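Local coordinates for coenzyme F420-dependent N(5),N(10)-methenyltetrahydromethanopterin reductase-related protein (Desulfurobacterium thermolithotrophum DSM 11699, PDB 6HUZ) that binds the iron-guanylylpyridinol cofactor and 5,10-methenyltetrahydrofolate and, as a bacterial paralog of [Fe]-hydrogenase, uses tetrahydrofolate derivatives as substrates, at residues E219-S224 with T230-T235; S273-K278 with L283-S288. All coordinates share one frame; numbering follows the deposited sequence.

Interaction 1. Residues E219-S224 with T230-T235; sequences EYYKVS and TKRSMT. With GUE (5,10-Methenyltetrahydrofolate), chain C.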
loop_
_atom_site.group_PDB
_atom_site.type_symbol
_atom_site.label_atom_id
_atom_site.label_comp_id
_atom_site.label_asym_id
_atom_site.label_seq_id
_atom_site.Cartn_x
_atom_site.Cartn_y
_atom_site.Cartn_z
ATOM N N GLU A 219 -2.785 -12.489 -4.902
ATOM C CA GLU A 219 -3.887 -12.890 -5.764
ATOM C C GLU A 219 -3.695 -12.258 -7.157
ATOM O O GLU A 219 -3.832 -12.943 -8.162
ATOM C CB GLU A 219 -5.236 -12.486 -5.158
ATOM C CG GLU A 219 -6.408 -12.965 -6.004
ATOM C CD GLU A 219 -7.738 -12.993 -5.278
ATOM O OE1 GLU A 219 -8.694 -12.364 -5.786
ATOM O OE2 GLU A 219 -7.831 -13.644 -4.209
ATOM N N TYR A 220 -3.332 -10.973 -7.210
ATOM C CA TYR A 220 -3.113 -10.276 -8.476
ATOM C C TYR A 220 -1.900 -10.878 -9.205
ATOM O O TYR A 220 -1.895 -10.979 -10.424
ATOM C CB TYR A 220 -2.954 -8.761 -8.229
ATOM C CG TYR A 220 -2.297 -8.059 -9.379
ATOM C CD1 TYR A 220 -2.939 -7.951 -10.612
ATOM C CD2 TYR A 220 -1.014 -7.532 -9.259
ATOM C CE1 TYR A 220 -2.320 -7.340 -11.697
ATOM C CE2 TYR A 220 -0.377 -6.934 -10.349
ATOM C CZ TYR A 220 -1.035 -6.842 -11.563
ATOM O OH TYR A 220 -0.409 -6.267 -12.640
ATOM N N TYR A 221 -0.876 -11.284 -8.475
ATOM C CA TYR A 221 0.288 -11.899 -9.103
ATOM C C TYR A 221 -0.142 -13.221 -9.776
ATOM O O TYR A 221 0.272 -13.503 -10.906
ATOM C CB TYR A 221 1.368 -12.176 -8.022
ATOM C CG TYR A 221 2.388 -13.197 -8.445
ATOM C CD1 TYR A 221 3.518 -12.825 -9.152
ATOM C CD2 TYR A 221 2.224 -14.541 -8.140
ATOM C CE1 TYR A 221 4.460 -13.760 -9.555
ATOM C CE2 TYR A 221 3.156 -15.487 -8.544
ATOM C CZ TYR A 221 4.269 -15.093 -9.261
ATOM O OH TYR A 221 5.214 -16.002 -9.661
ATOM N N LYS A 222 -0.962 -14.048 -9.085
ATOM C CA LYS A 222 -1.404 -15.334 -9.689
ATOM C C LYS A 222 -2.262 -15.102 -10.953
ATOM O O LYS A 222 -2.099 -15.817 -11.940
ATOM C CB LYS A 222 -2.167 -16.178 -8.658
ATOM C CG LYS A 222 -1.241 -16.892 -7.670
ATOM C CD LYS A 222 -1.855 -17.018 -6.291
ATOM C CE LYS A 222 -3.128 -17.820 -6.266
ATOM N NZ LYS A 222 -4.097 -17.260 -5.295
ATOM N N VAL A 223 -3.170 -14.099 -10.935
ATOM C CA VAL A 223 -3.995 -13.801 -12.122
ATOM C C VAL A 223 -3.063 -13.338 -13.243
ATOM O O VAL A 223 -3.217 -13.742 -14.383
ATOM C CB VAL A 223 -5.051 -12.708 -11.834
ATOM C CG1 VAL A 223 -5.769 -12.291 -13.126
ATOM C CG2 VAL A 223 -6.061 -13.186 -10.804
ATOM N N SER A 224 -2.090 -12.476 -12.924
ATOM C CA SER A 224 -1.123 -11.968 -13.919
ATOM C C SER A 224 -0.268 -13.075 -14.554
ATOM O O SER A 224 -0.088 -13.092 -15.766
ATOM C CB SER A 224 -0.193 -10.948 -13.266
ATOM O OG SER A 224 -0.946 -9.781 -12.998
ATOM N N THR A 230 1.254 -11.806 -18.362
ATOM C CA THR A 230 2.030 -10.552 -18.415
ATOM C C THR A 230 3.392 -10.749 -17.723
ATOM O O THR A 230 3.579 -11.773 -17.071
ATOM C CB THR A 230 1.199 -9.365 -17.862
ATOM O OG1 THR A 230 1.884 -8.153 -18.186
ATOM C CG2 THR A 230 0.974 -9.435 -16.355
ATOM N N LYS A 231 4.335 -9.790 -17.872
ATOM C CA LYS A 231 5.692 -9.869 -17.285
ATOM C C LYS A 231 5.722 -9.619 -15.765
ATOM O O LYS A 231 4.964 -8.789 -15.249
ATOM C CB LYS A 231 6.613 -8.805 -17.916
ATOM C CG LYS A 231 7.062 -9.061 -19.330
ATOM C CD LYS A 231 7.870 -7.867 -19.855
ATOM C CE LYS A 231 7.793 -7.698 -21.359
ATOM N NZ LYS A 231 8.995 -8.233 -22.056
ATOM N N ARG A 232 6.641 -10.299 -15.055
ATOM C CA ARG A 232 6.808 -10.139 -13.598
ATOM C C ARG A 232 7.090 -8.685 -13.278
ATOM O O ARG A 232 6.525 -8.121 -12.339
ATOM C CB ARG A 232 7.993 -10.996 -13.117
ATOM C CG ARG A 232 8.350 -10.803 -11.645
ATOM C CD ARG A 232 7.586 -11.685 -10.694
ATOM N NE ARG A 232 8.254 -11.652 -9.387
ATOM C CZ ARG A 232 9.187 -12.506 -9.002
ATOM N NH1 ARG A 232 9.761 -12.379 -7.813
ATOM N NH2 ARG A 232 9.559 -13.500 -9.804
ATOM N N SER A 233 7.965 -8.064 -14.070
ATOM C CA SER A 233 8.318 -6.667 -13.857
ATOM C C SER A 233 7.068 -5.785 -13.894
ATOM O O SER A 233 6.950 -4.863 -13.104
ATOM C CB SER A 233 9.334 -6.205 -14.900
ATOM O OG SER A 233 8.791 -6.190 -16.208
ATOM N N MET A 234 6.144 -6.070 -14.814
ATOM C CA MET A 234 4.918 -5.292 -14.923
ATOM C C MET A 234 4.050 -5.533 -13.738
ATOM O O MET A 234 3.488 -4.589 -13.188
ATOM C CB MET A 234 4.179 -5.634 -16.229
ATOM C CG MET A 234 4.962 -5.198 -17.423
ATOM S SD MET A 234 4.251 -5.789 -18.950
ATOM C CE MET A 234 2.719 -4.758 -19.018
ATOM N N THR A 235 3.938 -6.797 -13.315
ATOM C CA THR A 235 3.129 -7.121 -12.141
ATOM C C THR A 235 3.662 -6.428 -10.866
ATOM O O THR A 235 2.893 -5.826 -10.114
ATOM C CB THR A 235 3.104 -8.640 -11.958
ATOM O OG1 THR A 235 2.503 -9.218 -13.105
ATOM C CG2 THR A 235 2.338 -9.074 -10.680
HETATM N N1 GUE C . -9.137 -4.548 -16.621
HETATM C C2 GUE C . -8.735 -3.294 -16.278
HETATM N N3 GUE C . -7.606 -2.740 -16.731
HETATM C C4 GUE C . -6.780 -3.348 -17.564
HETATM C C6 GUE C . -7.151 -6.480 -19.710
HETATM C "C1'" GUE C . -0.912 -7.501 -20.965
HETATM C "C2'" GUE C . -1.101 -6.850 -19.739
HETATM C "C3'" GUE C . -2.393 -6.603 -19.263
HETATM C "C4'" GUE C . -3.516 -6.982 -20.016
HETATM C "C5'" GUE C . -3.314 -7.609 -21.256
HETATM O O4 GUE C . -5.749 -2.762 -17.958
HETATM C C4A GUE C . -7.161 -4.704 -18.013
HETATM N N5 GUE C . -6.431 -5.567 -18.832
HETATM C C7 GUE C . -7.966 -7.327 -18.739
HETATM N N8 GUE C . -8.791 -6.518 -17.848
HETATM C C8A GUE C . -8.400 -5.274 -17.478
HETATM N N2 GUE C . -9.521 -2.613 -15.408
HETATM C C9 GUE C . -5.994 -7.383 -20.168
HETATM N N10 GUE C . -4.840 -6.682 -19.611
HETATM C "C6'" GUE C . -2.024 -7.867 -21.716
HETATM C C11 GUE C . 0.480 -7.775 -21.492
HETATM O O11 GUE C . 1.443 -7.752 -20.741
HETATM N N GUE C . 0.635 -8.015 -22.800
HETATM C CA GUE C . 1.952 -8.115 -23.432
HETATM C C GUE C . 2.102 -7.136 -24.580
HETATM O OX1 GUE C . 1.078 -6.758 -25.204
HETATM O OX2 GUE C . 3.240 -6.713 -24.883
HETATM C CB GUE C . 2.262 -9.549 -23.877
HETATM C CG GUE C . 1.157 -10.556 -23.539
HETATM C CD GUE C . 1.422 -11.943 -24.110
HETATM O OE1 GUE C . 1.244 -12.937 -23.354
HETATM O OE2 GUE C . 1.790 -12.046 -25.311
HETATM C C1 GUE C . -5.166 -5.735 -18.815
#
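Thr230 meets the end of segment 219-224 at Ser224. Its backbone N donates to Ser224 O at 3.2 Å, and its CG2 packs against Ser224 CB. Thr230 OG1 lies anti to the backbone N (chi1 -168°). This turns the hydroxyl to 5,10-methenyltetrahydrofolate, where OG1 donates to ligand O11 at 2.6 Å. Arg232 bends at chi2 and lays CD against the edge of the Tyr221 ring, 3.9 Å from CE1. The guanidinium and ring planes are nearly perpendicular. Arg232 NH1 forms a salt bridge with Glu304 and Tyr221 OH bonds to Glu300, both of the second subunit, while Arg232 NE bonds to Glu236 of its own chain. Met234 brings CE near the ligand, 3.7 Å from O11. Thr235 fits between the two tyrosines and Ser224. Thr235 OG1 lies 3.2 Å from Ser224 CB. Its CG2 reaches Tyr220 CE2 at 3.5 Å and also touches Tyr221 CA. Its carbonyl O sits at the Tyr220 ring edge, in plane. Ser224 OG lies above one face of that ring, offset toward its rim, and donates to Tyr220 O at 3.0 Å. With an alanine in place of Tyr220, the Thr235 methyl would probably lose the ring it packs on and Ser224 OG the ring face beside it. The tight connection of consecutive helices 207-228 and 232-262 forms part of the substrate site in the helical part of this [Fe]-hydrogenase relative.

Interaction 2. Residues S273-K278 with L283-S288; sequences SMILDK and LTVTAS. With GUE (5,10-Methenyltetrahydrofolate), chain C.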
loop_
_atom_site.group_PDB
_atom_site.type_symbol
_atom_site.label_atom_id
_atom_site.label_comp_id
_atom_site.label_asym_id
_atom_site.label_seq_id
_atom_site.Cartn_x
_atom_site.Cartn_y
_atom_site.Cartn_z
ATOM N N SER A 273 -13.459 -5.866 -14.982
ATOM C CA SER A 273 -12.694 -6.459 -16.072
ATOM C C SER A 273 -11.496 -7.268 -15.600
ATOM O O SER A 273 -10.805 -7.858 -16.421
ATOM C CB SER A 273 -12.289 -5.396 -17.076
ATOM O OG SER A 273 -13.435 -4.987 -17.798
ATOM N N MET A 274 -11.252 -7.312 -14.291
ATOM C CA MET A 274 -10.133 -8.105 -13.785
ATOM C C MET A 274 -10.662 -9.321 -13.013
ATOM O O MET A 274 -9.881 -10.046 -12.383
ATOM C CB MET A 274 -9.187 -7.219 -12.973
ATOM C CG MET A 274 -8.214 -6.420 -13.842
ATOM S SD MET A 274 -7.053 -7.454 -14.839
ATOM C CE MET A 274 -6.173 -8.384 -13.481
ATOM N N ILE A 275 -12.004 -9.569 -13.064
ATOM C CA ILE A 275 -12.605 -10.746 -12.427
ATOM C C ILE A 275 -12.543 -11.769 -13.576
ATOM O O ILE A 275 -13.501 -11.909 -14.346
ATOM C CB ILE A 275 -14.048 -10.478 -11.926
ATOM C CG1 ILE A 275 -14.037 -9.430 -10.801
ATOM C CG2 ILE A 275 -14.721 -11.759 -11.443
ATOM C CD1 ILE A 275 -15.432 -8.849 -10.486
ATOM N N LEU A 276 -11.389 -12.434 -13.725
ATOM C CA LEU A 276 -11.160 -13.382 -14.830
ATOM C C LEU A 276 -11.349 -14.869 -14.480
ATOM O O LEU A 276 -11.655 -15.646 -15.380
ATOM C CB LEU A 276 -9.785 -13.113 -15.451
ATOM C CG LEU A 276 -9.593 -11.666 -15.943
ATOM C CD1 LEU A 276 -8.121 -11.352 -16.210
ATOM C CD2 LEU A 276 -10.423 -11.387 -17.169
ATOM N N ASP A 277 -11.195 -15.266 -13.202
ATOM C CA ASP A 277 -11.407 -16.661 -12.772
ATOM C C ASP A 277 -11.984 -16.596 -11.373
ATOM O O ASP A 277 -11.234 -16.601 -10.387
ATOM C CB ASP A 277 -10.102 -17.485 -12.788
ATOM C CG ASP A 277 -10.301 -18.962 -12.449
ATOM O OD1 ASP A 277 -11.422 -19.335 -12.028
ATOM O OD2 ASP A 277 -9.340 -19.740 -12.605
ATOM N N LYS A 278 -13.316 -16.522 -11.282
ATOM C CA LYS A 278 -14.014 -16.418 -10.006
ATOM C C LYS A 278 -13.508 -17.389 -8.949
ATOM O O LYS A 278 -13.295 -16.969 -7.812
ATOM C CB LYS A 278 -15.522 -16.584 -10.197
ATOM C CG LYS A 278 -16.183 -15.366 -10.823
ATOM C CD LYS A 278 -17.542 -15.717 -11.426
ATOM C CE LYS A 278 -17.829 -14.994 -12.727
ATOM N NZ LYS A 278 -18.691 -13.798 -12.529
ATOM N N LEU A 283 -10.482 -12.887 -2.971
ATOM C CA LEU A 283 -10.442 -11.501 -2.515
ATOM C C LEU A 283 -11.013 -10.523 -3.531
ATOM O O LEU A 283 -11.727 -9.613 -3.135
ATOM C CB LEU A 283 -9.010 -11.091 -2.148
ATOM C CG LEU A 283 -8.447 -11.716 -0.876
ATOM C CD1 LEU A 283 -6.989 -11.342 -0.694
ATOM C CD2 LEU A 283 -9.251 -11.310 0.351
ATOM N N THR A 284 -10.729 -10.694 -4.840
ATOM C CA THR A 284 -11.262 -9.738 -5.834
ATOM C C THR A 284 -12.784 -9.750 -5.755
ATOM O O THR A 284 -13.459 -8.708 -5.624
ATOM C CB THR A 284 -10.846 -10.135 -7.266
ATOM O OG1 THR A 284 -9.438 -10.335 -7.350
ATOM C CG2 THR A 284 -11.263 -9.092 -8.298
ATOM N N VAL A 285 -13.330 -10.961 -5.798
ATOM C CA VAL A 285 -14.779 -11.113 -5.732
ATOM C C VAL A 285 -15.356 -10.554 -4.423
ATOM O O VAL A 285 -16.382 -9.866 -4.439
ATOM C CB VAL A 285 -15.108 -12.599 -5.939
ATOM C CG1 VAL A 285 -16.442 -12.944 -5.328
ATOM C CG2 VAL A 285 -15.079 -12.952 -7.425
ATOM N N THR A 286 -14.700 -10.838 -3.296
ATOM C CA THR A 286 -15.172 -10.348 -2.013
ATOM C C THR A 286 -15.076 -8.823 -1.982
ATOM O O THR A 286 -15.984 -8.166 -1.486
ATOM C CB THR A 286 -14.380 -11.000 -0.863
ATOM O OG1 THR A 286 -14.659 -12.396 -0.864
ATOM C CG2 THR A 286 -14.779 -10.470 0.508
ATOM N N ALA A 287 -13.971 -8.255 -2.477
ATOM C CA ALA A 287 -13.803 -6.804 -2.479
ATOM C C ALA A 287 -14.827 -6.142 -3.383
ATOM O O ALA A 287 -15.413 -5.127 -3.016
ATOM C CB ALA A 287 -12.384 -6.439 -2.919
ATOM N N SER A 288 -15.066 -6.724 -4.556
ATOM C CA SER A 288 -16.046 -6.175 -5.478
ATOM C C SER A 288 -17.391 -6.095 -4.782
ATOM O O SER A 288 -18.059 -5.073 -4.868
ATOM C CB SER A 288 -16.168 -7.054 -6.713
ATOM O OG SER A 288 -16.977 -6.431 -7.700
HETATM N N1 GUE C . -9.137 -4.548 -16.621
HETATM C C2 GUE C . -8.735 -3.294 -16.278
HETATM N N3 GUE C . -7.606 -2.740 -16.731
HETATM C C4 GUE C . -6.780 -3.348 -17.564
HETATM C C6 GUE C . -7.151 -6.480 -19.710
HETATM C "C1'" GUE C . -0.912 -7.501 -20.965
HETATM C "C2'" GUE C . -1.101 -6.850 -19.739
HETATM C "C3'" GUE C . -2.393 -6.603 -19.263
HETATM C "C4'" GUE C . -3.516 -6.982 -20.016
HETATM C "C5'" GUE C . -3.314 -7.609 -21.256
HETATM O O4 GUE C . -5.749 -2.762 -17.958
HETATM C C4A GUE C . -7.161 -4.704 -18.013
HETATM N N5 GUE C . -6.431 -5.567 -18.832
HETATM C C7 GUE C . -7.966 -7.327 -18.739
HETATM N N8 GUE C . -8.791 -6.518 -17.848
HETATM C C8A GUE C . -8.400 -5.274 -17.478
HETATM N N2 GUE C . -9.521 -2.613 -15.408
HETATM C C9 GUE C . -5.994 -7.383 -20.168
HETATM N N10 GUE C . -4.840 -6.682 -19.611
HETATM C "C6'" GUE C . -2.024 -7.867 -21.716
HETATM C C11 GUE C . 0.480 -7.775 -21.492
HETATM O O11 GUE C . 1.443 -7.752 -20.741
HETATM N N GUE C . 0.635 -8.015 -22.800
HETATM C CA GUE C . 1.952 -8.115 -23.432
HETATM C C GUE C . 2.102 -7.136 -24.580
HETATM O OX1 GUE C . 1.078 -6.758 -25.204
HETATM O OX2 GUE C . 3.240 -6.713 -24.883
HETATM C CB GUE C . 2.262 -9.549 -23.877
HETATM C CG GUE C . 1.157 -10.556 -23.539
HETATM C CD GUE C . 1.422 -11.943 -24.110
HETATM O OE1 GUE C . 1.244 -12.937 -23.354
HETATM O OE2 GUE C . 1.790 -12.046 -25.311
HETATM C C1 GUE C . -5.166 -5.735 -18.815
#
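Ile275 packs by van der Waals contact on Thr284 and Val285, joining a loop to the helix that follows it. The loop 273-278 comes after helix 264-271, and its inverse gamma turn is centred on Ile275. Helix 282-292 supplies the other side, within the helical region of the [Fe]-hydrogenase family. No hydrogen bond crosses between the two segments. Ile275 carries most of the contact and spreads its branches over one side of the helix. CG1 is anti to the carbonyl carbon (chi1 -65°), which leads this longer branch toward Thr284 and Ser288. The Ile275 CG1 atom lies 3.8 Å from Thr284 CG2. The two side chains lie alongside each other, pointing opposite ways. The shorter branch serves Val285, with Ile275 CG2 4.2 Å from Val285 CG2. At the outer margin, Lys278 CG comes near the same valine methyl; beyond CG the lysine chain is weakly defined and turns off from the helix.

The polar atoms of the helix face other partners. Thr284 OG1 is hydrogen-bonded to Glu219 and Gln281, and Ser288 OG to Gln272. Gln281 also binds Met274 O and the backbone N of Leu276 and Asp277, which ties the loop to the start of the helix. The beginning of the loop faces the bound 5,10-methenyltetrahydrofolate. Ligand N8 donates to Ser273 O at 2.8 Å, with an N-H...O angle of 158°. Met274 is bent at chi2 and chi3 and lies against the pterin: its CG is 3.5 Å from ligand N1, and its SD is 3.6 Å from ligand N8. At the far tip of Ile275, CD1 stands 4.0 Å from Ser288 OG.

How the interactions relate
Both contacts touch the same bound 5,10-methenyltetrahydrofolate, at different parts of it. Interaction 1 meets the benzoyl carbonyl, and interaction 2 meets the pterin. Their centres are about 15 Å apart, and they follow one another along the chain. Glu219 joins them directly. Its OE1 is probably hydrogen-bonded to Thr284 OG1 at 2.7 Å, and its OE2 to Leu283 N at 3.0 Å. Val223 adds an apolar link, with CG1 3.9 Å from Met274 CE and 4.0 Å from Leu276 CD1. The second subunit touches both contacts. Its Gly203 and Lys17 also bond to the ligand, which places this binding site between the subunits.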